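Local coordinates for protein superoxide dismutase (PDB 3JS4) that probably converts superoxide radicals into molecular oxygen and hydrogen peroxide by alternately reducing and oxidising an iron ion bound in its active site, at residues L25-L33 against D102-P110; F134-Q145 against R200-L208. All coordinates share one frame; numbering follows the deposited sequence.

Interaction 1: residues L25-L33 against D102-P110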
# COMPACT_ATOMS: atom_id res chain seq x y z
N LEU A 25 11.47 5.41 10.57
CA LEU A 25 10.36 5.96 9.82
C LEU A 25 10.92 6.73 8.61
O LEU A 25 11.55 7.76 8.77
CB LEU A 25 9.47 6.83 10.72
CG LEU A 25 8.23 7.49 10.10
CD1 LEU A 25 7.11 6.46 9.79
CD2 LEU A 25 7.70 8.61 11.03
N SER A 26 10.71 6.20 7.41
CA SER A 26 11.24 6.82 6.17
C SER A 26 10.47 8.08 5.81
O SER A 26 9.25 8.12 5.95
CB SER A 26 11.17 5.83 5.00
OG SER A 26 12.12 4.80 5.22
N ASP A 27 11.19 9.09 5.32
CA ASP A 27 10.61 10.37 4.95
C ASP A 27 9.49 10.20 3.94
O ASP A 27 9.59 9.37 3.04
CB ASP A 27 11.65 11.28 4.30
CG ASP A 27 12.73 11.72 5.26
OD1 ASP A 27 12.58 11.56 6.49
OD2 ASP A 27 13.74 12.25 4.76
N LEU A 28 8.44 11.01 4.08
CA LEU A 28 7.44 11.15 3.02
C LEU A 28 8.04 11.68 1.71
O LEU A 28 8.99 12.47 1.75
CB LEU A 28 6.33 12.10 3.46
CG LEU A 28 5.39 11.60 4.55
CD1 LEU A 28 4.34 12.69 4.83
CD2 LEU A 28 4.69 10.26 4.15
N PRO A 29 7.48 11.30 0.55
CA PRO A 29 7.94 11.89 -0.70
C PRO A 29 7.43 13.32 -0.94
O PRO A 29 7.73 13.90 -1.97
CB PRO A 29 7.39 10.94 -1.79
CG PRO A 29 6.60 9.89 -1.10
CD PRO A 29 6.43 10.28 0.35
N TYR A 30 6.68 13.90 -0.01
CA TYR A 30 6.03 15.20 -0.21
C TYR A 30 5.77 15.77 1.19
O TYR A 30 5.90 15.05 2.20
CB TYR A 30 4.71 15.06 -1.01
CG TYR A 30 3.99 13.73 -0.74
CD1 TYR A 30 3.31 13.52 0.47
CD2 TYR A 30 4.02 12.67 -1.66
CE1 TYR A 30 2.68 12.31 0.77
CE2 TYR A 30 3.37 11.42 -1.37
CZ TYR A 30 2.71 11.27 -0.14
OH TYR A 30 2.09 10.11 0.20
N GLU A 31 5.41 17.05 1.25
CA GLU A 31 5.13 17.75 2.51
C GLU A 31 3.68 17.51 3.00
O GLU A 31 3.39 17.61 4.19
CB GLU A 31 5.33 19.26 2.32
CG GLU A 31 6.78 19.63 2.10
CD GLU A 31 7.08 21.09 2.43
OE1 GLU A 31 6.14 21.93 2.44
OE2 GLU A 31 8.26 21.38 2.69
N GLY A 32 2.78 17.24 2.06
CA GLY A 32 1.37 17.07 2.39
C GLY A 32 0.52 16.74 1.17
O GLY A 32 1.01 16.80 0.04
N LEU A 33 -0.74 16.40 1.41
CA LEU A 33 -1.69 16.04 0.35
C LEU A 33 -3.01 16.78 0.46
O LEU A 33 -4.07 16.26 0.06
CB LEU A 33 -1.94 14.52 0.37
CG LEU A 33 -0.70 13.64 0.18
CD1 LEU A 33 -1.01 12.20 0.57
CD2 LEU A 33 -0.19 13.73 -1.26
N ASP A 102 4.94 2.36 3.83
CA ASP A 102 5.97 2.96 2.96
C ASP A 102 5.42 2.92 1.52
O ASP A 102 5.52 3.91 0.78
CB ASP A 102 7.32 2.19 2.99
CG ASP A 102 8.14 2.41 4.28
OD1 ASP A 102 7.88 3.33 5.09
OD2 ASP A 102 9.10 1.63 4.47
N PHE A 103 4.84 1.79 1.13
CA PHE A 103 4.31 1.60 -0.23
C PHE A 103 3.14 2.54 -0.48
O PHE A 103 2.99 3.11 -1.58
CB PHE A 103 3.82 0.15 -0.40
CG PHE A 103 3.87 -0.35 -1.83
CD1 PHE A 103 5.09 -0.60 -2.45
CD2 PHE A 103 2.70 -0.58 -2.55
CE1 PHE A 103 5.15 -1.06 -3.77
CE2 PHE A 103 2.74 -1.05 -3.85
CZ PHE A 103 3.98 -1.30 -4.47
N TYR A 104 2.30 2.71 0.54
CA TYR A 104 1.11 3.57 0.44
C TYR A 104 1.53 5.01 0.17
O TYR A 104 0.92 5.68 -0.68
CB TYR A 104 0.36 3.49 1.77
CG TYR A 104 -0.83 4.40 1.97
CD1 TYR A 104 -1.91 4.39 1.09
CD2 TYR A 104 -0.90 5.22 3.11
CE1 TYR A 104 -3.03 5.20 1.33
CE2 TYR A 104 -2.01 6.01 3.37
CZ TYR A 104 -3.07 5.99 2.48
OH TYR A 104 -4.14 6.79 2.73
N TRP A 105 2.51 5.53 0.92
CA TRP A 105 2.90 6.91 0.69
C TRP A 105 3.44 7.14 -0.71
O TRP A 105 3.20 8.20 -1.30
CB TRP A 105 3.91 7.44 1.75
CG TRP A 105 3.46 7.22 3.19
CD1 TRP A 105 4.13 6.54 4.17
CD2 TRP A 105 2.24 7.69 3.79
NE1 TRP A 105 3.42 6.57 5.33
CE2 TRP A 105 2.27 7.27 5.14
CE3 TRP A 105 1.15 8.46 3.33
CZ2 TRP A 105 1.23 7.56 6.04
CZ3 TRP A 105 0.12 8.74 4.21
CH2 TRP A 105 0.16 8.28 5.56
N GLN A 106 4.20 6.16 -1.24
CA GLN A 106 4.72 6.26 -2.60
C GLN A 106 3.62 6.14 -3.67
O GLN A 106 3.82 6.56 -4.82
CB GLN A 106 5.80 5.19 -2.84
CG GLN A 106 6.91 5.21 -1.82
CD GLN A 106 7.93 4.11 -2.06
OE1 GLN A 106 7.88 3.05 -1.41
NE2 GLN A 106 8.84 4.34 -3.00
N SER A 107 2.48 5.56 -3.28
CA SER A 107 1.34 5.31 -4.14
C SER A 107 0.46 6.55 -4.34
O SER A 107 -0.58 6.49 -4.98
CB SER A 107 0.51 4.15 -3.56
OG SER A 107 1.23 2.91 -3.66
N MET A 108 0.88 7.68 -3.77
CA MET A 108 0.12 8.91 -3.89
C MET A 108 1.11 10.03 -4.17
O MET A 108 2.30 9.87 -3.93
CB MET A 108 -0.64 9.22 -2.59
CG MET A 108 -1.60 8.10 -2.12
SD MET A 108 -2.56 8.53 -0.64
CE MET A 108 -1.32 8.37 0.67
N LYS A 109 0.61 11.15 -4.70
CA LYS A 109 1.40 12.38 -4.84
C LYS A 109 0.46 13.58 -4.83
O LYS A 109 -0.74 13.43 -5.08
CB LYS A 109 2.24 12.37 -6.13
CG LYS A 109 1.45 12.31 -7.45
CD LYS A 109 2.41 12.49 -8.63
CE LYS A 109 1.65 12.55 -9.95
NZ LYS A 109 2.57 12.93 -11.04
N PRO A 110 0.99 14.79 -4.55
CA PRO A 110 0.18 15.98 -4.81
C PRO A 110 -0.16 16.04 -6.30
O PRO A 110 0.66 15.63 -7.13
CB PRO A 110 1.12 17.15 -4.43
CG PRO A 110 2.12 16.57 -3.51
CD PRO A 110 2.28 15.11 -3.91
O HOH W 1 9.33 3.76 7.29
O HOH W 2 7.65 6.19 4.60
O HOH W 3 11.37 2.54 4.54
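L28, P29 and Y30, in the irregular N-terminal segment that precedes helix 39-60, lie along W105 and the residues after it, a loop-on-helix contact at the C-terminal end of helix 89-106. L28 CD2 sits over a face of the five-membered ring of the W105 indole, 3.6 Å from its centroid and 18° off the normal, a CH-pi contact. Y104 lies against the opposite face of the same indole. The single direct hydrogen bond across the contact runs from Y30 OH to W105 O at 2.7 Å, in the carbonyl plane and on a lone pair. With chi1 at 32°, the Y30 ring is swung between its own backbone N and carbonyl carbon, and there it is held on both sides: L33 CD2 rests over the centre of one face, 3.7 Å above the plane, and P29 CD covers the other nearer the rim. P110 CD packs against Y30 CD2 at 3.7 Å, while L33 CD1 meets M108 CE at 3.8 Å. Toward D102 the join is through water: one water links S26 N to D102 OD1, and a second donates to both S26 O and D102 OD1. W105 belongs to the surroundings of the iron, next to the ligands H45 and H101, and its NE1 is hydrogen-bonded to H50 ND1. L25 touches helix 39-60, M108 and L33 reach L211 of helix 200-211, and F103 packs on strand 179-186.

Interaction 2: residues F134-Q145 against R200-L208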
# COMPACT_ATOMS: atom_id res chain seq x y z
N PHE A 134 -11.41 0.07 -14.65
CA PHE A 134 -10.46 0.07 -13.56
C PHE A 134 -11.02 0.78 -12.30
O PHE A 134 -11.00 0.20 -11.20
CB PHE A 134 -9.11 0.69 -13.97
CG PHE A 134 -8.25 1.06 -12.80
CD1 PHE A 134 -7.64 0.07 -12.02
CD2 PHE A 134 -8.07 2.39 -12.44
CE1 PHE A 134 -6.86 0.40 -10.91
CE2 PHE A 134 -7.30 2.73 -11.34
CZ PHE A 134 -6.68 1.75 -10.58
N ASN A 135 -11.54 2.00 -12.46
CA ASN A 135 -12.10 2.74 -11.32
C ASN A 135 -13.15 1.90 -10.60
O ASN A 135 -13.18 1.84 -9.38
CB ASN A 135 -12.71 4.07 -11.74
CG ASN A 135 -11.68 5.09 -12.19
OD1 ASN A 135 -10.48 4.99 -11.87
ND2 ASN A 135 -12.14 6.09 -12.94
N ASN A 136 -14.01 1.24 -11.38
CA ASN A 136 -15.06 0.40 -10.80
C ASN A 136 -14.53 -0.79 -10.02
O ASN A 136 -15.06 -1.10 -8.96
CB ASN A 136 -16.09 -0.04 -11.85
CG ASN A 136 -16.93 1.13 -12.36
OD1 ASN A 136 -16.97 2.21 -11.74
ND2 ASN A 136 -17.60 0.95 -13.49
N ALA A 137 -13.48 -1.43 -10.53
CA ALA A 137 -12.91 -2.61 -9.88
C ALA A 137 -12.21 -2.19 -8.59
O ALA A 137 -12.36 -2.83 -7.56
CB ALA A 137 -11.93 -3.32 -10.81
N PHE A 138 -11.46 -1.09 -8.67
CA PHE A 138 -10.74 -0.57 -7.53
C PHE A 138 -11.71 -0.16 -6.43
O PHE A 138 -11.47 -0.45 -5.26
CB PHE A 138 -9.84 0.60 -7.96
CG PHE A 138 -8.69 0.86 -7.03
CD1 PHE A 138 -8.81 1.80 -6.01
CD2 PHE A 138 -7.49 0.17 -7.17
CE1 PHE A 138 -7.72 2.05 -5.15
CE2 PHE A 138 -6.41 0.42 -6.31
CZ PHE A 138 -6.54 1.37 -5.29
N THR A 139 -12.82 0.50 -6.81
CA THR A 139 -13.80 0.99 -5.83
C THR A 139 -14.54 -0.19 -5.17
O THR A 139 -14.69 -0.23 -3.95
CB THR A 139 -14.81 1.99 -6.47
OG1 THR A 139 -14.09 3.10 -7.04
CG2 THR A 139 -15.81 2.52 -5.44
N THR A 140 -14.95 -1.16 -5.99
CA THR A 140 -15.64 -2.36 -5.53
C THR A 140 -14.78 -3.12 -4.54
O THR A 140 -15.26 -3.65 -3.53
CB THR A 140 -15.99 -3.26 -6.75
OG1 THR A 140 -16.91 -2.56 -7.59
CG2 THR A 140 -16.62 -4.60 -6.33
N SER A 141 -13.49 -3.19 -4.86
CA SER A 141 -12.55 -3.94 -4.03
C SER A 141 -12.40 -3.25 -2.67
O SER A 141 -12.38 -3.91 -1.63
CB SER A 141 -11.22 -4.11 -4.74
OG SER A 141 -10.26 -4.70 -3.89
N GLY A 142 -12.34 -1.93 -2.67
CA GLY A 142 -12.18 -1.21 -1.42
C GLY A 142 -13.38 -1.32 -0.51
O GLY A 142 -13.23 -1.45 0.70
N LEU A 143 -14.58 -1.26 -1.08
CA LEU A 143 -15.82 -1.31 -0.28
C LEU A 143 -16.10 -2.76 0.14
O LEU A 143 -16.87 -3.01 1.08
CB LEU A 143 -17.00 -0.70 -1.06
CG LEU A 143 -16.85 0.76 -1.50
CD1 LEU A 143 -17.96 1.24 -2.45
CD2 LEU A 143 -16.76 1.68 -0.28
N GLY A 144 -15.46 -3.70 -0.57
CA GLY A 144 -15.64 -5.13 -0.35
C GLY A 144 -14.76 -5.73 0.73
O GLY A 144 -15.05 -6.81 1.21
N GLN A 145 -13.68 -5.03 1.12
CA GLN A 145 -12.79 -5.50 2.18
C GLN A 145 -13.37 -5.16 3.56
O GLN A 145 -13.27 -4.01 4.04
CB GLN A 145 -11.38 -4.90 2.04
CG GLN A 145 -10.36 -5.49 3.05
CD GLN A 145 -10.32 -7.03 3.02
OE1 GLN A 145 -10.06 -7.64 1.98
NE2 GLN A 145 -10.58 -7.64 4.16
N ARG A 200 -16.29 5.55 3.60
CA ARG A 200 -15.12 4.99 2.92
C ARG A 200 -15.18 5.28 1.41
O ARG A 200 -14.15 5.59 0.80
CB ARG A 200 -14.96 3.49 3.19
CG ARG A 200 -13.69 2.91 2.57
CD ARG A 200 -13.59 1.40 2.71
NE ARG A 200 -13.37 0.99 4.10
CZ ARG A 200 -13.21 -0.28 4.47
NH1 ARG A 200 -13.21 -1.23 3.55
NH2 ARG A 200 -13.01 -0.58 5.75
N LYS A 201 -16.37 5.20 0.82
CA LYS A 201 -16.50 5.50 -0.60
C LYS A 201 -16.02 6.90 -0.95
O LYS A 201 -15.38 7.07 -1.98
CB LYS A 201 -17.93 5.31 -1.12
CG LYS A 201 -17.98 5.32 -2.67
CD LYS A 201 -19.36 5.10 -3.22
CE LYS A 201 -19.31 4.96 -4.76
NZ LYS A 201 -18.75 6.19 -5.42
N LYS A 202 -16.34 7.90 -0.12
CA LYS A 202 -15.87 9.26 -0.39
C LYS A 202 -14.35 9.30 -0.46
O LYS A 202 -13.80 9.90 -1.36
CB LYS A 202 -16.39 10.27 0.64
CG LYS A 202 -17.09 11.40 -0.04
CD LYS A 202 -17.41 12.56 0.90
CE LYS A 202 -17.52 13.85 0.11
NZ LYS A 202 -17.90 15.02 0.96
N TYR A 203 -13.69 8.64 0.49
CA TYR A 203 -12.22 8.53 0.49
C TYR A 203 -11.68 7.77 -0.72
O TYR A 203 -10.66 8.15 -1.29
CB TYR A 203 -11.75 7.85 1.79
CG TYR A 203 -10.37 7.22 1.76
CD1 TYR A 203 -9.21 8.00 1.79
CD2 TYR A 203 -10.22 5.84 1.79
CE1 TYR A 203 -7.93 7.41 1.79
CE2 TYR A 203 -8.96 5.25 1.79
CZ TYR A 203 -7.82 6.04 1.80
OH TYR A 203 -6.57 5.44 1.82
N ILE A 204 -12.35 6.68 -1.11
CA ILE A 204 -11.91 5.93 -2.31
C ILE A 204 -12.05 6.81 -3.58
O ILE A 204 -11.16 6.80 -4.45
CB ILE A 204 -12.67 4.58 -2.49
CG1 ILE A 204 -12.40 3.66 -1.29
CG2 ILE A 204 -12.21 3.87 -3.78
CD1 ILE A 204 -13.29 2.44 -1.24
N ASP A 205 -13.15 7.56 -3.66
CA ASP A 205 -13.38 8.48 -4.77
C ASP A 205 -12.27 9.49 -4.87
O ASP A 205 -11.72 9.72 -5.95
CB ASP A 205 -14.71 9.20 -4.64
CG ASP A 205 -15.91 8.28 -4.84
OD1 ASP A 205 -15.74 7.12 -5.26
OD2 ASP A 205 -17.03 8.75 -4.56
N VAL A 206 -11.93 10.10 -3.73
CA VAL A 206 -10.87 11.08 -3.66
C VAL A 206 -9.50 10.48 -4.03
O VAL A 206 -8.71 11.10 -4.75
CB VAL A 206 -10.84 11.73 -2.28
CG1 VAL A 206 -9.55 12.46 -2.07
CG2 VAL A 206 -12.02 12.69 -2.13
N PHE A 207 -9.24 9.26 -3.55
CA PHE A 207 -7.99 8.57 -3.90
C PHE A 207 -7.79 8.44 -5.43
O PHE A 207 -6.73 8.77 -5.98
CB PHE A 207 -7.95 7.18 -3.23
CG PHE A 207 -6.64 6.44 -3.45
CD1 PHE A 207 -5.58 6.61 -2.56
CD2 PHE A 207 -6.49 5.57 -4.52
CE1 PHE A 207 -4.35 5.91 -2.73
CE2 PHE A 207 -5.26 4.87 -4.72
CZ PHE A 207 -4.20 5.04 -3.81
N LEU A 208 -8.82 7.95 -6.10
CA LEU A 208 -8.74 7.74 -7.55
C LEU A 208 -8.73 9.07 -8.29
O LEU A 208 -8.12 9.19 -9.36
CB LEU A 208 -9.94 6.90 -8.01
CG LEU A 208 -9.91 5.42 -7.61
CD1 LEU A 208 -11.29 4.78 -7.81
CD2 LEU A 208 -8.83 4.64 -8.40
O HOH W 4 -14.67 5.79 -7.21
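The helical segments 134-144 and 200-208 pack in a roughly antiparallel way, their axes 10.0 Å apart at closest approach and inclined at 147°, with T139 and I204 level with each other near the middle. L208 is a knob in the hole formed by F134, N135, F138 and T139. Its two methyls part: CD2 meets F138 CD1 at 3.7 Å and also F134 CE2, while CD1 packs against T139 OG1 and N135 O, a van der Waals contact. Next to it the F138 and F207 rings lie in nearly parallel planes, 4° apart, but are displaced so that little of one covers the other; F138 CE1 lies 3.8 Å from F207 CE2. I204 fills the middle. Its CD1 lies 3.8 Å from G142 CA, where the glycine lets the isoleucine come close to the backbone, and also touches L143 CD2. At the far end R200 leaves its helix with CG anti to the backbone N (chi1 -176°), and a bend at chi3 brings NH1 between two carbonyl oxygens. NH1 donates to G142 O at 2.9 Å and to Q145 O at 2.8 Å, both close to the guanidinium plane, the G142 bond lying nearly along the C=O axis. NE and NH2 are bonded to Y192 OH and G147 O, which should fix the rotation of the group. Beside the knob, a water donates to both T139 OG1 and D205 OD1, and D205 is also salt-bridged to K201. The chemistry is thus an apolar core bordered by polar links, with one arginine satisfying backbone carbonyls at the C-terminal end of helix 131-144, where its positive charge would probably suit the helix dipole.

Overall arrangement
Both segments of interaction 1 precede those of interaction 2 along the chain, the first contact lying in the alpha-hairpin domain and the second in the C-terminal domain. Their centres are about 20 Å apart, yet they touch. M108 CG packs on F207 CE1 at 3.6 Å, and Y104 OH lies 2.9 Å from Y203 OH, a probable hydrogen bond; Y203 OH is also bonded to the backbone oxygen of the iron ligand D186. Helix 200-211 carries one side of interaction 2 and also touches L33 and M108 of interaction 1; strand 179-186 packs on residues of both. Since H45 and H101 come from one domain and D186 and H190 from the other, this junction joins the two parts that together supply the iron site.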